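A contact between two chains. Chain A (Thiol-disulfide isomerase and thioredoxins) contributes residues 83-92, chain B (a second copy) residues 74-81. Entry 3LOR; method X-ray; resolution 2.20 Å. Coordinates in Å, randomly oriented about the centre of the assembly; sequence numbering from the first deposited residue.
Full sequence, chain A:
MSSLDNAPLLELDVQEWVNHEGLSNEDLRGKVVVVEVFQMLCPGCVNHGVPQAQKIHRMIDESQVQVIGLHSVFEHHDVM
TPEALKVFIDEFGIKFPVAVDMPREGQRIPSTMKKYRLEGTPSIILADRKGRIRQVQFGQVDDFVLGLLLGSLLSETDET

Chain A (83-92) EALKVFIDEF
Chain B (74-81) FEHHDVMT

One face of a regular helix, Glu83(A) to Glu91(A), with phi/psi near -63/-40, receives an irregular loop from a second copy of the protein. The loop runs against the helix direction: CA of Val79(B) lies 5.6 Å from CA of Ala84(A), and CA of His76(B) 7.5 Å from CA of Val87(A). The contact buries 314 Å², both sides summed, and no cross-chain hydrogen bond is found among the modelled atoms; the side chain of Glu83(A) is modelled only to CB.

Phe74(B), phi/psi -114/-2, stays out of contact. Glu75(B) is extended at -147/156, and its side chain (chi1 p, chi2 t) brings OE2 to 3.1 Å from OE1 of Glu91(A), whose chi1 and chi2 are both m. Two carboxylates so close are like charges, not a bonded pair; OE2 of Glu75(B) is hydrogen-bonded elsewhere in the structure.

His76(B) turns the chain with positive phi, 53/49. At chi1 -45° and chi2 -79°, its ring offers a face to Val87(A), chi1 t, whose CG1 sits 3.6 Å from the ring centroid and 11° off the normal, a CH-pi contact. OE1 of Glu91(A) approaches CD2 of His76(B) obliquely at 3.7 Å.

From His77(B) to Val79(B) phi/psi are helical, near -65/-40, although the regular bonds are missing. His77(B) makes no contact. Asp78(B), chi1 p, accepts a weak hydrogen bond at OD1 from N of Val79(B), 3.1 Å away.

Val79(B), chi1 t, is the apolar anchor: its CG1 packs 3.7 Å from CB of Ala84(A), and its CG2 4.1 Å from CG2 of Val87(A). The small alanine accompanies the closer backbone approach. Selenomethionine Met80(B), at -93/53 with chi1 m and chi2 t, starts sideways yet brings CE to 4.0 Å from OE1 of Glu91(A). Thr81(B), chi1 p, leaves the contact and caps the following helix.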

# COMPACT_ATOMS: atom_id res chain seq x y z
N GLU A 83 4.50 -26.93 -18.25
CA GLU A 83 4.22 -27.63 -17.00
C GLU A 83 4.42 -26.79 -15.77
O GLU A 83 3.62 -26.79 -14.89
CB GLU A 83 5.06 -28.88 -16.90
N ALA A 84 5.51 -26.05 -15.75
CA ALA A 84 5.79 -25.09 -14.69
C ALA A 84 4.75 -23.99 -14.64
O ALA A 84 4.39 -23.55 -13.61
CB ALA A 84 7.12 -24.52 -14.88
N LEU A 85 4.28 -23.56 -15.79
CA LEU A 85 3.23 -22.59 -15.88
C LEU A 85 1.94 -23.08 -15.26
O LEU A 85 1.25 -22.33 -14.67
CB LEU A 85 2.98 -22.24 -17.32
CG LEU A 85 2.43 -20.91 -17.83
CD1 LEU A 85 1.52 -21.15 -18.95
CD2 LEU A 85 1.93 -19.91 -16.89
N LYS A 86 1.64 -24.34 -15.45
CA LYS A 86 0.44 -24.89 -14.90
C LYS A 86 0.44 -24.83 -13.40
O LYS A 86 -0.56 -24.61 -12.80
CB LYS A 86 0.23 -26.29 -15.38
CG LYS A 86 -0.54 -26.38 -16.64
CD LYS A 86 -0.12 -27.55 -17.44
CE LYS A 86 -1.14 -27.89 -18.43
NZ LYS A 86 -0.59 -28.86 -19.38
N VAL A 87 1.59 -25.07 -12.81
CA VAL A 87 1.80 -24.92 -11.40
C VAL A 87 1.71 -23.48 -10.92
O VAL A 87 1.17 -23.23 -9.91
CB VAL A 87 3.11 -25.53 -10.93
CG1 VAL A 87 3.26 -25.34 -9.50
CG2 VAL A 87 3.16 -26.96 -11.27
N PHE A 88 2.26 -22.56 -11.68
CA PHE A 88 2.18 -21.17 -11.36
C PHE A 88 0.73 -20.74 -11.32
O PHE A 88 0.33 -20.09 -10.42
CB PHE A 88 2.93 -20.38 -12.41
CG PHE A 88 2.84 -18.91 -12.26
CD1 PHE A 88 3.69 -18.26 -11.43
CD2 PHE A 88 1.93 -18.20 -12.96
CE1 PHE A 88 3.63 -16.96 -11.29
CE2 PHE A 88 1.88 -16.89 -12.83
CZ PHE A 88 2.73 -16.26 -11.99
N ILE A 89 -0.03 -21.17 -12.28
CA ILE A 89 -1.41 -20.79 -12.37
C ILE A 89 -2.22 -21.25 -11.15
O ILE A 89 -3.02 -20.53 -10.65
CB ILE A 89 -2.04 -21.34 -13.68
CG1 ILE A 89 -1.67 -20.44 -14.86
CG2 ILE A 89 -3.50 -21.42 -13.57
CD1 ILE A 89 -1.91 -21.03 -16.17
N ASP A 90 -2.00 -22.47 -10.71
CA ASP A 90 -2.64 -23.04 -9.55
C ASP A 90 -2.27 -22.35 -8.25
O ASP A 90 -3.11 -21.98 -7.50
CB ASP A 90 -2.24 -24.50 -9.52
CG ASP A 90 -2.79 -25.25 -8.34
OD1 ASP A 90 -3.96 -25.09 -8.00
OD2 ASP A 90 -2.04 -26.05 -7.78
N GLU A 91 -0.99 -22.15 -8.04
CA GLU A 91 -0.47 -21.47 -6.88
C GLU A 91 -0.96 -20.05 -6.75
O GLU A 91 -1.25 -19.60 -5.69
CB GLU A 91 1.05 -21.43 -6.92
CG GLU A 91 1.77 -22.73 -6.75
CD GLU A 91 1.86 -23.20 -5.35
OE1 GLU A 91 2.76 -23.96 -5.04
OE2 GLU A 91 1.02 -22.84 -4.54
N PHE A 92 -1.05 -19.33 -7.84
CA PHE A 92 -1.47 -17.97 -7.79
C PHE A 92 -2.97 -17.77 -7.99
O PHE A 92 -3.44 -16.70 -8.01
CB PHE A 92 -0.62 -17.13 -8.75
CG PHE A 92 0.76 -16.91 -8.28
CD1 PHE A 92 1.65 -17.93 -8.23
CD2 PHE A 92 1.16 -15.68 -7.85
CE1 PHE A 92 2.90 -17.74 -7.78
CE2 PHE A 92 2.42 -15.49 -7.40
CZ PHE A 92 3.28 -16.52 -7.36
N PHE B 74 8.35 -28.24 -0.74
CA PHE B 74 7.51 -29.32 -0.28
C PHE B 74 6.41 -29.77 -1.22
O PHE B 74 5.72 -30.69 -0.94
CB PHE B 74 6.99 -29.07 1.13
CG PHE B 74 6.04 -27.98 1.23
CD1 PHE B 74 4.73 -28.17 0.92
CD2 PHE B 74 6.45 -26.73 1.58
CE1 PHE B 74 3.87 -27.17 0.99
CE2 PHE B 74 5.60 -25.73 1.65
CZ PHE B 74 4.30 -25.93 1.35
N GLU B 75 6.29 -29.11 -2.36
CA GLU B 75 5.35 -29.48 -3.39
C GLU B 75 5.91 -29.15 -4.78
O GLU B 75 6.74 -28.34 -4.89
CB GLU B 75 4.00 -28.79 -3.16
CG GLU B 75 4.05 -27.28 -3.08
CD GLU B 75 2.71 -26.64 -2.78
OE1 GLU B 75 1.66 -27.26 -3.01
OE2 GLU B 75 2.69 -25.51 -2.32
N HIS B 76 5.45 -29.82 -5.81
CA HIS B 76 5.87 -29.57 -7.16
C HIS B 76 7.36 -29.58 -7.36
O HIS B 76 7.88 -28.71 -7.97
CB HIS B 76 5.28 -28.28 -7.67
CG HIS B 76 3.84 -28.13 -7.37
ND1 HIS B 76 2.85 -28.75 -8.09
CD2 HIS B 76 3.20 -27.41 -6.42
CE1 HIS B 76 1.68 -28.42 -7.61
NE2 HIS B 76 1.86 -27.61 -6.59
N HIS B 77 8.02 -30.60 -6.87
CA HIS B 77 9.44 -30.64 -6.76
C HIS B 77 10.14 -30.53 -8.08
O HIS B 77 11.13 -29.86 -8.19
CB HIS B 77 9.85 -31.89 -6.04
CG HIS B 77 9.31 -31.98 -4.67
ND1 HIS B 77 10.04 -31.64 -3.56
CD2 HIS B 77 8.08 -32.29 -4.21
CE1 HIS B 77 9.30 -31.78 -2.48
NE2 HIS B 77 8.10 -32.15 -2.86
N ASP B 78 9.59 -31.16 -9.08
CA ASP B 78 10.16 -31.18 -10.39
C ASP B 78 10.23 -29.81 -11.01
O ASP B 78 11.15 -29.53 -11.70
CB ASP B 78 9.41 -32.15 -11.28
CG ASP B 78 7.93 -32.07 -11.12
OD1 ASP B 78 7.41 -31.44 -10.19
OD2 ASP B 78 7.25 -32.65 -11.95
N VAL B 79 9.23 -29.00 -10.79
CA VAL B 79 9.25 -27.59 -11.13
C VAL B 79 10.16 -26.63 -10.31
O VAL B 79 10.72 -25.76 -10.88
CB VAL B 79 7.84 -27.03 -11.23
CG1 VAL B 79 7.85 -25.58 -11.45
CG2 VAL B 79 7.09 -27.71 -12.30
N MSE B 80 10.22 -26.75 -8.99
CA MSE B 80 11.02 -25.84 -8.19
C MSE B 80 12.44 -26.35 -7.92
O MSE B 80 12.89 -26.39 -6.82
CB MSE B 80 10.30 -25.48 -6.90
CG MSE B 80 8.89 -25.01 -7.07
SE MSE B 80 8.19 -24.04 -5.67
CE MSE B 80 6.65 -24.98 -5.45
N THR B 81 13.14 -26.70 -8.97
CA THR B 81 14.46 -27.21 -8.91
C THR B 81 15.47 -26.13 -8.57
O THR B 81 15.19 -24.99 -8.59
CB THR B 81 14.86 -27.85 -10.26
OG1 THR B 81 15.06 -26.83 -11.22
CG2 THR B 81 13.81 -28.78 -10.77